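Local coordinates for viral protein F93 (Sulfolobus turreted icosahedral virus, PDB 2CO5) that probably binds DNA through a winged-helix domain, working as a dimer, and may regulate transcription during infection of its archaeal host, at residues B[10-15]-B[79-84]; B[16-21]-B[28-33]; B[24-29]-B[68-73]. All coordinates share one frame; numbering follows the deposited sequence.

How the contacts relate
From the N terminus, helix 9-20 supplies the first half of both contact 1 and contact 2. Contact 2 closes first, over a six-residue connection holding strand 24-26, and brings helix 30-38 back against the end of helix 9-20. Contact 3 starts within that connection, shares K28 and R29 with contact 2, and closes a 38-residue loop when strand 70-73 pairs with strand 24-26. Contact 1 closes last: helix 75-92 returns to helix 9-20, and the loop it completes encloses the other two. Contacts 2 and 3 meet where L25 packs on V17 and L30, while L73 joins L15 and V19, tying sheet and helices into one core.

Contact 1 (B[10-15]-B[79-84]); sequences NYYIIL and KEFEEL
Two aromatic rings and two leucines carry this buried helix-helix contact. The rings of Y12 and F81 lie nearly parallel, their planes 16° apart, but they are slid so far that they barely overlap, with centroids separated by 5.9 Å. They meet corner to corner, Y12 CE1 to F81 CE1 at 3.8 Å. Both first torsions put CG anti to the backbone N, which sends the two rings obliquely across the gap. L84 reaches the edge of the Y12 ring with its CB, 4.2 Å from CD1. On the other flank, L15 CB abuts F81 CD1 at 3.9 Å. The L15 side chain crosses that of L84 at about a right angle, methyl to methyl, CD2 of L15 lying 3.9 Å from CD1 of L84.

Farther out, a hydrogen bond between Y12 OH and H85 ND1 ties the polar end of the tyrosine, and K16 and V19 add to the packing on F81. I91 of the second subunit packs on Y12 and I13. The axes of segments 10-15 and 79-84 approach to 10.0 Å and cross at -127°. This pairing joins the first helix of a winged-helix domain to an added C-terminal helix, which carries residues of the dimer interface.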
loop_
_atom_site.group_PDB
_atom_site.type_symbol
_atom_site.label_atom_id
_atom_site.label_comp_id
_atom_site.label_asym_id
_atom_site.label_seq_id
_atom_site.Cartn_x
_atom_site.Cartn_y
_atom_site.Cartn_z
ATOM N N ASN B 10 3.536 2.977 -4.467
ATOM C CA ASN B 10 4.488 3.499 -5.440
ATOM C C ASN B 10 5.532 2.461 -5.847
ATOM O O ASN B 10 5.966 2.441 -7.001
ATOM C CB ASN B 10 5.145 4.777 -4.920
ATOM C CG ASN B 10 4.254 6.001 -5.078
ATOM O OD1 ASN B 10 4.568 7.086 -4.578
ATOM N ND2 ASN B 10 3.153 5.841 -5.793
ATOM N N TYR B 11 5.919 1.594 -4.908
ATOM C CA TYR B 11 6.800 0.473 -5.228
ATOM C C TYR B 11 6.085 -0.520 -6.135
ATOM O O TYR B 11 6.655 -0.977 -7.114
ATOM C CB TYR B 11 7.289 -0.247 -3.966
ATOM C CG TYR B 11 8.421 0.444 -3.227
ATOM C CD1 TYR B 11 9.587 0.824 -3.889
ATOM C CD2 TYR B 11 8.343 0.680 -1.866
ATOM C CE1 TYR B 11 10.635 1.432 -3.210
ATOM C CE2 TYR B 11 9.393 1.283 -1.172
ATOM C CZ TYR B 11 10.530 1.652 -1.849
ATOM O OH TYR B 11 11.558 2.265 -1.180
ATOM N N TYR B 12 4.839 -0.849 -5.804
ATOM C CA TYR B 12 4.047 -1.755 -6.635
ATOM C C TYR B 12 3.915 -1.197 -8.043
ATOM O O TYR B 12 4.127 -1.900 -9.021
ATOM C CB TYR B 12 2.656 -1.983 -6.038
ATOM C CG TYR B 12 1.762 -2.799 -6.945
ATOM C CD1 TYR B 12 1.911 -4.182 -7.036
ATOM C CD2 TYR B 12 0.789 -2.185 -7.738
ATOM C CE1 TYR B 12 1.108 -4.936 -7.879
ATOM C CE2 TYR B 12 -0.013 -2.928 -8.588
ATOM C CZ TYR B 12 0.156 -4.309 -8.655
ATOM O OH TYR B 12 -0.636 -5.062 -9.482
ATOM N N ILE B 13 3.579 0.080 -8.135
ATOM C CA ILE B 13 3.416 0.735 -9.419
ATOM C C ILE B 13 4.695 0.700 -10.262
ATOM O O ILE B 13 4.637 0.408 -11.455
ATOM C CB ILE B 13 2.934 2.182 -9.231
ATOM C CG1 ILE B 13 1.461 2.182 -8.833
ATOM C CG2 ILE B 13 3.141 2.974 -10.495
ATOM C CD1 ILE B 13 0.978 3.494 -8.289
ATOM N N ILE B 14 5.842 0.984 -9.647
ATOM C CA ILE B 14 7.125 0.926 -10.351
ATOM C C ILE B 14 7.386 -0.479 -10.905
ATOM O O ILE B 14 7.710 -0.633 -12.084
ATOM C CB ILE B 14 8.307 1.338 -9.442
ATOM C CG1 ILE B 14 8.272 2.852 -9.171
ATOM C CG2 ILE B 14 9.629 0.945 -10.087
ATOM C CD1 ILE B 14 9.242 3.320 -8.103
ATOM N N LEU B 15 7.246 -1.490 -10.051
ATOM C CA LEU B 15 7.455 -2.891 -10.458
ATOM C C LEU B 15 6.465 -3.347 -11.532
ATOM O O LEU B 15 6.818 -4.122 -12.421
ATOM C CB LEU B 15 7.366 -3.824 -9.239
ATOM C CG LEU B 15 8.673 -4.161 -8.509
ATOM C CD1 LEU B 15 9.663 -3.027 -8.587
ATOM C CD2 LEU B 15 8.418 -4.570 -7.057
ATOM N N LYS B 79 10.001 -11.938 -8.274
ATOM C CA LYS B 79 9.475 -12.627 -7.095
ATOM C C LYS B 79 8.850 -11.638 -6.105
ATOM O O LYS B 79 7.823 -11.938 -5.504
ATOM C CB LYS B 79 10.571 -13.448 -6.402
ATOM C CG LYS B 79 10.063 -14.350 -5.277
ATOM C CD LYS B 79 11.148 -15.295 -4.777
ATOM C CE LYS B 79 10.631 -16.193 -3.657
ATOM N NZ LYS B 79 11.646 -17.182 -3.210
ATOM N N GLU B 80 9.467 -10.469 -5.940
ATOM C CA GLU B 80 8.915 -9.422 -5.071
ATOM C C GLU B 80 7.621 -8.848 -5.632
ATOM O O GLU B 80 6.681 -8.580 -4.880
ATOM C CB GLU B 80 9.927 -8.288 -4.866
ATOM C CG GLU B 80 9.447 -7.157 -3.933
ATOM C CD GLU B 80 9.247 -7.613 -2.496
ATOM O OE1 GLU B 80 10.116 -8.343 -1.970
ATOM O OE2 GLU B 80 8.229 -7.228 -1.884
ATOM N N PHE B 81 7.577 -8.658 -6.948
ATOM C CA PHE B 81 6.368 -8.170 -7.611
ATOM C C PHE B 81 5.203 -9.130 -7.391
ATOM O O PHE B 81 4.087 -8.707 -7.082
ATOM C CB PHE B 81 6.602 -7.982 -9.116
ATOM C CG PHE B 81 5.332 -7.780 -9.902
ATOM C CD1 PHE B 81 4.640 -6.582 -9.828
ATOM C CD2 PHE B 81 4.816 -8.802 -10.695
ATOM C CE1 PHE B 81 3.458 -6.396 -10.542
ATOM C CE2 PHE B 81 3.639 -8.623 -11.413
ATOM C CZ PHE B 81 2.959 -7.419 -11.335
ATOM N N GLU B 82 5.471 -10.418 -7.562
ATOM C CA GLU B 82 4.450 -11.433 -7.377
ATOM C C GLU B 82 3.941 -11.419 -5.943
ATOM O O GLU B 82 2.732 -11.482 -5.706
ATOM C CB GLU B 82 4.990 -12.809 -7.765
ATOM C CG GLU B 82 5.199 -12.968 -9.268
ATOM C CD GLU B 82 5.902 -14.270 -9.654
ATOM O OE1 GLU B 82 6.072 -15.150 -8.781
ATOM O OE2 GLU B 82 6.288 -14.401 -10.836
ATOM N N GLU B 83 4.862 -11.315 -4.988
ATOM C CA GLU B 83 4.487 -11.175 -3.583
ATOM C C GLU B 83 3.634 -9.927 -3.333
ATOM O O GLU B 83 2.605 -10.000 -2.664
ATOM C CB GLU B 83 5.725 -11.138 -2.688
ATOM C CG GLU B 83 6.482 -12.453 -2.628
ATOM C CD GLU B 83 7.578 -12.443 -1.581
ATOM O OE1 GLU B 83 7.273 -12.134 -0.405
ATOM O OE2 GLU B 83 8.741 -12.749 -1.934
ATOM N N LEU B 84 4.065 -8.788 -3.870
ATOM C CA LEU B 84 3.332 -7.533 -3.685
ATOM C C LEU B 84 1.962 -7.565 -4.345
ATOM O O LEU B 84 0.985 -7.076 -3.782
ATOM C CB LEU B 84 4.116 -6.351 -4.248
ATOM C CG LEU B 84 5.244 -5.773 -3.402
ATOM C CD1 LEU B 84 5.869 -4.601 -4.148
ATOM C CD2 LEU B 84 4.728 -5.332 -2.041
#

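Contact 2 (B[16-21]-B[28-33]); sequences KVLVIN and KRLRSE
The amide of N21 and the carboxylate of E33 meet tip to tip with their planes turned 76° apart. Two acceptors lie close to the amide plane, one for each N-H of ND2: E33 OE1 across the contact and the backbone V17 O on its own helix. The carboxylate is approached differently, since ND2 stands above its plane. That bond, N21 ND2 to E33 OE1, is 3.2 Å long and nearly straight, with 164° at the hydrogen. The one to the backbone is shorter, N21 ND2 to V17 O at 2.6 Å, and also reaches its oxygen from above the carbonyl plane.

N21 is the first residue to leave helical geometry at the end of helix 9-20. Its CG is anti to the carbonyl carbon, and from there the amide turns back onto the last turn. V17 O is therefore gripped twice by one residue, because N21 N also donates to it, at 3.1 Å. E33 comes from the opposing helix with a chain bent at chi2 (-69°), which carries the carboxylate over to the amide.

Beside this polar pair runs an apolar seam. V17 CG1, anti to the backbone N, touches L30 CD1 at 3.7 Å and E33 CB at the same distance of 3.7 Å. L18 CD2 adds a looser touch on L30 CD1. L25 of the intervening strand covers V17, L30 and E33, and I51 of helix 44-56 packs on L30.

K36 and R37 form long, weak ion pairs with E33, so its charge is probably shared with its own helix. A single NH2 group thus spends one N-H on the carboxylate and the other on V17 O, tying the end of helix 9-20 to helix 30-38; the negative charge of E33 probably strengthens the bond between them.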
loop_
_atom_site.group_PDB
_atom_site.type_symbol
_atom_site.label_atom_id
_atom_site.label_comp_id
_atom_site.label_asym_id
_atom_site.label_seq_id
_atom_site.Cartn_x
_atom_site.Cartn_y
_atom_site.Cartn_z
ATOM N N LYS B 16 5.225 -2.875 -11.438
ATOM C CA LYS B 16 4.188 -3.257 -12.391
ATOM C C LYS B 16 4.487 -2.690 -13.778
ATOM O O LYS B 16 4.250 -3.361 -14.786
ATOM C CB LYS B 16 2.810 -2.799 -11.895
ATOM C CG LYS B 16 1.614 -3.151 -12.807
ATOM C CD LYS B 16 1.443 -4.636 -12.992
ATOM C CE LYS B 16 0.197 -4.957 -13.818
ATOM N NZ LYS B 16 0.196 -6.376 -14.274
ATOM N N VAL B 17 5.001 -1.461 -13.821
ATOM C CA VAL B 17 5.362 -0.806 -15.085
ATOM C C VAL B 17 6.538 -1.522 -15.767
ATOM O O VAL B 17 6.574 -1.634 -16.993
ATOM C CB VAL B 17 5.655 0.706 -14.881
ATOM C CG1 VAL B 17 6.434 1.296 -16.063
ATOM C CG2 VAL B 17 4.355 1.463 -14.680
ATOM N N LEU B 18 7.479 -2.018 -14.968
ATOM C CA LEU B 18 8.556 -2.877 -15.478
ATOM C C LEU B 18 8.026 -4.185 -16.077
ATOM O O LEU B 18 8.347 -4.518 -17.213
ATOM C CB LEU B 18 9.583 -3.173 -14.379
ATOM C CG LEU B 18 10.790 -2.232 -14.358
ATOM C CD1 LEU B 18 11.737 -2.595 -15.490
ATOM C CD2 LEU B 18 10.355 -0.773 -14.452
ATOM N N VAL B 19 7.213 -4.911 -15.313
ATOM C CA VAL B 19 6.591 -6.160 -15.785
ATOM C C VAL B 19 5.752 -5.940 -17.050
ATOM O O VAL B 19 5.813 -6.730 -17.991
ATOM C CB VAL B 19 5.704 -6.793 -14.688
ATOM C CG1 VAL B 19 4.845 -7.925 -15.253
ATOM C CG2 VAL B 19 6.561 -7.289 -13.541
ATOM N N ILE B 20 4.971 -4.864 -17.050
ATOM C CA ILE B 20 4.197 -4.428 -18.221
ATOM C C ILE B 20 5.065 -4.265 -19.474
ATOM O O ILE B 20 4.640 -4.602 -20.577
ATOM C CB ILE B 20 3.477 -3.081 -17.927
ATOM C CG1 ILE B 20 2.123 -3.326 -17.258
ATOM C CG2 ILE B 20 3.274 -2.282 -19.191
ATOM C CD1 ILE B 20 1.436 -2.047 -16.756
ATOM N N ASN B 21 6.275 -3.737 -19.290
ATOM C CA ASN B 21 7.205 -3.487 -20.390
ATOM C C ASN B 21 8.228 -4.613 -20.551
ATOM O O ASN B 21 9.342 -4.385 -21.018
ATOM C CB ASN B 21 7.906 -2.141 -20.176
ATOM C CG ASN B 21 6.980 -0.957 -20.405
ATOM O OD1 ASN B 21 6.718 -0.576 -21.545
ATOM N ND2 ASN B 21 6.476 -0.373 -19.320
ATOM N N LYS B 28 14.513 6.980 -18.346
ATOM C CA LYS B 28 13.919 8.278 -18.698
ATOM C C LYS B 28 12.429 8.214 -19.062
ATOM O O LYS B 28 11.775 9.251 -19.197
ATOM C CB LYS B 28 14.703 8.941 -19.839
ATOM C CG LYS B 28 14.688 8.196 -21.180
ATOM C CD LYS B 28 15.674 8.822 -22.156
ATOM C CE LYS B 28 15.694 8.104 -23.496
ATOM N NZ LYS B 28 16.440 8.879 -24.538
ATOM N N ARG B 29 11.899 7.006 -19.224
ATOM C CA ARG B 29 10.508 6.826 -19.609
ATOM C C ARG B 29 9.612 6.387 -18.455
ATOM O O ARG B 29 8.395 6.401 -18.593
ATOM C CB ARG B 29 10.423 5.840 -20.776
ATOM C CG ARG B 29 10.839 6.494 -22.087
ATOM C CD ARG B 29 11.253 5.522 -23.159
ATOM N NE ARG B 29 11.861 6.248 -24.279
ATOM C CZ ARG B 29 12.213 5.713 -25.446
ATOM N NH1 ARG B 29 12.032 4.419 -25.688
ATOM N NH2 ARG B 29 12.755 6.486 -26.380
ATOM N N LEU B 30 10.206 6.029 -17.319
ATOM C CA LEU B 30 9.443 5.475 -16.201
ATOM C C LEU B 30 8.363 6.430 -15.713
ATOM O O LEU B 30 7.226 6.026 -15.521
ATOM C CB LEU B 30 10.373 5.100 -15.039
ATOM C CG LEU B 30 9.707 4.534 -13.782
ATOM C CD1 LEU B 30 8.837 3.320 -14.108
ATOM C CD2 LEU B 30 10.764 4.189 -12.743
ATOM N N ARG B 31 8.720 7.696 -15.515
ATOM C CA ARG B 31 7.778 8.672 -14.960
ATOM C C ARG B 31 6.565 8.836 -15.877
ATOM O O ARG B 31 5.423 8.798 -15.418
ATOM C CB ARG B 31 8.462 10.029 -14.722
ATOM C CG ARG B 31 7.602 11.000 -13.919
ATOM C CD ARG B 31 8.282 12.347 -13.659
ATOM N NE ARG B 31 7.308 13.313 -13.145
ATOM C CZ ARG B 31 7.572 14.579 -12.824
ATOM N NH1 ARG B 31 8.798 15.079 -12.941
ATOM N NH2 ARG B 31 6.598 15.354 -12.377
ATOM N N SER B 32 6.830 9.014 -17.171
ATOM C CA SER B 32 5.780 9.127 -18.184
ATOM C C SER B 32 4.895 7.888 -18.235
ATOM O O SER B 32 3.677 8.000 -18.308
ATOM C CB SER B 32 6.401 9.342 -19.565
ATOM O OG SER B 32 7.112 10.560 -19.606
ATOM N N GLU B 33 5.521 6.712 -18.219
ATOM C CA GLU B 33 4.806 5.438 -18.250
ATOM C C GLU B 33 3.818 5.325 -17.100
ATOM O O GLU B 33 2.668 4.951 -17.294
ATOM C CB GLU B 33 5.795 4.269 -18.175
ATOM C CG GLU B 33 6.423 3.895 -19.493
ATOM C CD GLU B 33 5.420 3.281 -20.454
ATOM O OE1 GLU B 33 4.844 2.219 -20.126
ATOM O OE2 GLU B 33 5.216 3.866 -21.536
#

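Contact 3 (B[24-29]-B[68-73]); sequences RLEKKR and GKVLFL
R24, V70 and F72 form a cluster on one face of a short antiparallel ladder. The R24 chain, with CG anti to the backbone N and extended as far as NE, runs beside F72 in the same direction, and R24 CG comes within 3.5 Å of F72 CE2. Guanidinium and phenyl planes stand almost perpendicular, at 88°, so the two groups do not stack. Instead V70 CG1 sits over the centre of one guanidinium face, 3.9 Å from R24 CZ. The F72 ring makes its cation-pi contact with R61 of the adjacent strand. E26 also projects on this face.

L25 and L71 point from the opposite face into the core, where L30 meets both and I51 and I55 of helix 44-56 pack on L71. They form the hydrogen-bonded pair of the ladder: L25 N to L71 O at 3.0 Å and L71 N to L25 O at 2.7 Å. R24 with F72 and E26 with V70 are the flanking non-hydrogen-bonded pairs.

Past the strand end, K27 N extends the ladder by donating to K69 O at 2.9 Å. A water bridges the same oxygen to K28 N. The two extended lysine chains lie side by side with like charges close, NZ of K27 and NZ of K69 being 3.9 Å apart; a salt bridge from K27 to E62 probably offsets the repulsion.

Strand 70-73 also bonds to strand 60-63, making it the centre of the small three-stranded sheet of the winged-helix fold. Strand 24-26, between helices 9-20 and 30-38 in sequence, pairs with the second strand of the wing hairpin, with L25 and L71 facing the helices.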
loop_
_atom_site.group_PDB
_atom_site.type_symbol
_atom_site.label_atom_id
_atom_site.label_comp_id
_atom_site.label_asym_id
_atom_site.label_seq_id
_atom_site.Cartn_x
_atom_site.Cartn_y
_atom_site.Cartn_z
ATOM N N ARG B 24 11.980 -4.680 -18.773
ATOM C CA ARG B 24 13.042 -3.830 -19.308
ATOM C C ARG B 24 12.471 -2.497 -19.775
ATOM O O ARG B 24 11.575 -2.459 -20.613
ATOM C CB ARG B 24 13.752 -4.528 -20.472
ATOM C CG ARG B 24 14.963 -3.777 -21.034
ATOM C CD ARG B 24 15.370 -4.377 -22.369
ATOM N NE ARG B 24 16.613 -3.820 -22.912
ATOM C CZ ARG B 24 16.731 -2.626 -23.500
ATOM N NH1 ARG B 24 15.680 -1.807 -23.612
ATOM N NH2 ARG B 24 17.918 -2.237 -23.969
ATOM N N LEU B 25 12.995 -1.406 -19.227
ATOM C CA LEU B 25 12.530 -0.075 -19.584
ATOM C C LEU B 25 13.636 0.947 -19.369
ATOM O O LEU B 25 14.367 0.883 -18.377
ATOM C CB LEU B 25 11.304 0.289 -18.747
ATOM C CG LEU B 25 10.603 1.617 -19.058
ATOM C CD1 LEU B 25 9.897 1.574 -20.413
ATOM C CD2 LEU B 25 9.626 1.966 -17.941
ATOM N N GLU B 26 13.758 1.880 -20.307
ATOM C CA GLU B 26 14.695 2.984 -20.163
ATOM C C GLU B 26 14.231 3.826 -18.993
ATOM O O GLU B 26 13.039 4.077 -18.846
ATOM C CB GLU B 26 14.759 3.835 -21.433
ATOM C CG GLU B 26 15.473 3.157 -22.595
ATOM C CD GLU B 26 15.367 3.934 -23.900
ATOM O OE1 GLU B 26 14.856 5.074 -23.889
ATOM O OE2 GLU B 26 15.801 3.398 -24.944
ATOM N N LYS B 27 15.183 4.238 -18.164
ATOM C CA LYS B 27 14.910 5.015 -16.955
ATOM C C LYS B 27 14.160 6.318 -17.249
ATOM O O LYS B 27 13.263 6.699 -16.501
ATOM C CB LYS B 27 16.233 5.317 -16.242
ATOM C CG LYS B 27 16.128 5.870 -14.826
ATOM C CD LYS B 27 17.528 6.259 -14.341
ATOM C CE LYS B 27 17.542 6.742 -12.906
ATOM N NZ LYS B 27 18.941 6.818 -12.377
ATOM N N LYS B 28 14.513 6.980 -18.346
ATOM C CA LYS B 28 13.919 8.278 -18.698
ATOM C C LYS B 28 12.429 8.214 -19.062
ATOM O O LYS B 28 11.775 9.251 -19.197
ATOM C CB LYS B 28 14.703 8.941 -19.839
ATOM C CG LYS B 28 14.688 8.196 -21.180
ATOM C CD LYS B 28 15.674 8.822 -22.156
ATOM C CE LYS B 28 15.694 8.104 -23.496
ATOM N NZ LYS B 28 16.440 8.879 -24.538
ATOM N N ARG B 29 11.899 7.006 -19.224
ATOM C CA ARG B 29 10.508 6.826 -19.609
ATOM C C ARG B 29 9.612 6.387 -18.455
ATOM O O ARG B 29 8.395 6.401 -18.593
ATOM C CB ARG B 29 10.423 5.840 -20.776
ATOM C CG ARG B 29 10.839 6.494 -22.087
ATOM C CD ARG B 29 11.253 5.522 -23.159
ATOM N NE ARG B 29 11.861 6.248 -24.279
ATOM C CZ ARG B 29 12.213 5.713 -25.446
ATOM N NH1 ARG B 29 12.032 4.419 -25.688
ATOM N NH2 ARG B 29 12.755 6.486 -26.380
ATOM N N GLY B 68 20.597 6.740 -22.879
ATOM C CA GLY B 68 19.993 6.670 -21.550
ATOM C C GLY B 68 20.245 5.366 -20.813
ATOM O O GLY B 68 20.562 4.341 -21.422
ATOM N N LYS B 69 20.089 5.412 -19.491
ATOM C CA LYS B 69 20.222 4.224 -18.652
ATOM C C LYS B 69 19.003 3.319 -18.854
ATOM O O LYS B 69 17.902 3.802 -19.120
ATOM C CB LYS B 69 20.349 4.613 -17.175
ATOM C CG LYS B 69 21.460 5.623 -16.879
ATOM C CD LYS B 69 21.570 5.918 -15.392
ATOM C CE LYS B 69 22.441 7.138 -15.131
ATOM N NZ LYS B 69 22.582 7.436 -13.676
ATOM N N VAL B 70 19.214 2.010 -18.757
ATOM C CA VAL B 70 18.135 1.037 -18.891
ATOM C C VAL B 70 17.913 0.325 -17.568
ATOM O O VAL B 70 18.865 -0.147 -16.940
ATOM C CB VAL B 70 18.429 -0.024 -19.972
ATOM C CG1 VAL B 70 17.311 -1.067 -19.996
ATOM C CG2 VAL B 70 18.594 0.626 -21.342
ATOM N N LEU B 71 16.649 0.262 -17.151
ATOM C CA LEU B 71 16.256 -0.493 -15.968
ATOM C C LEU B 71 15.856 -1.912 -16.371
ATOM O O LEU B 71 15.232 -2.123 -17.410
ATOM C CB LEU B 71 15.098 0.197 -15.232
ATOM C CG LEU B 71 15.405 1.547 -14.581
ATOM C CD1 LEU B 71 14.141 2.149 -13.964
ATOM C CD2 LEU B 71 16.523 1.406 -13.529
ATOM N N PHE B 72 16.246 -2.873 -15.539
ATOM C CA PHE B 72 15.867 -4.266 -15.697
ATOM C C PHE B 72 15.279 -4.766 -14.386
ATOM O O PHE B 72 15.779 -4.426 -13.311
ATOM C CB PHE B 72 17.081 -5.120 -16.034
ATOM C CG PHE B 72 17.707 -4.800 -17.362
ATOM C CD1 PHE B 72 18.682 -3.816 -17.464
ATOM C CD2 PHE B 72 17.333 -5.491 -18.504
ATOM C CE1 PHE B 72 19.263 -3.513 -18.683
ATOM C CE2 PHE B 72 17.921 -5.201 -19.732
ATOM C CZ PHE B 72 18.885 -4.201 -19.814
ATOM N N LEU B 73 14.229 -5.579 -14.490
ATOM C CA LEU B 73 13.674 -6.284 -13.347
ATOM C C LEU B 73 14.403 -7.623 -13.199
ATOM O O LEU B 73 14.417 -8.425 -14.112
ATOM C CB LEU B 73 12.167 -6.507 -13.549
ATOM C CG LEU B 73 11.343 -6.944 -12.337
ATOM C CD1 LEU B 73 11.357 -5.878 -11.263
ATOM C CD2 LEU B 73 9.918 -7.249 -12.753
HETATM O O HOH W 1 17.040 6.117 -19.877
#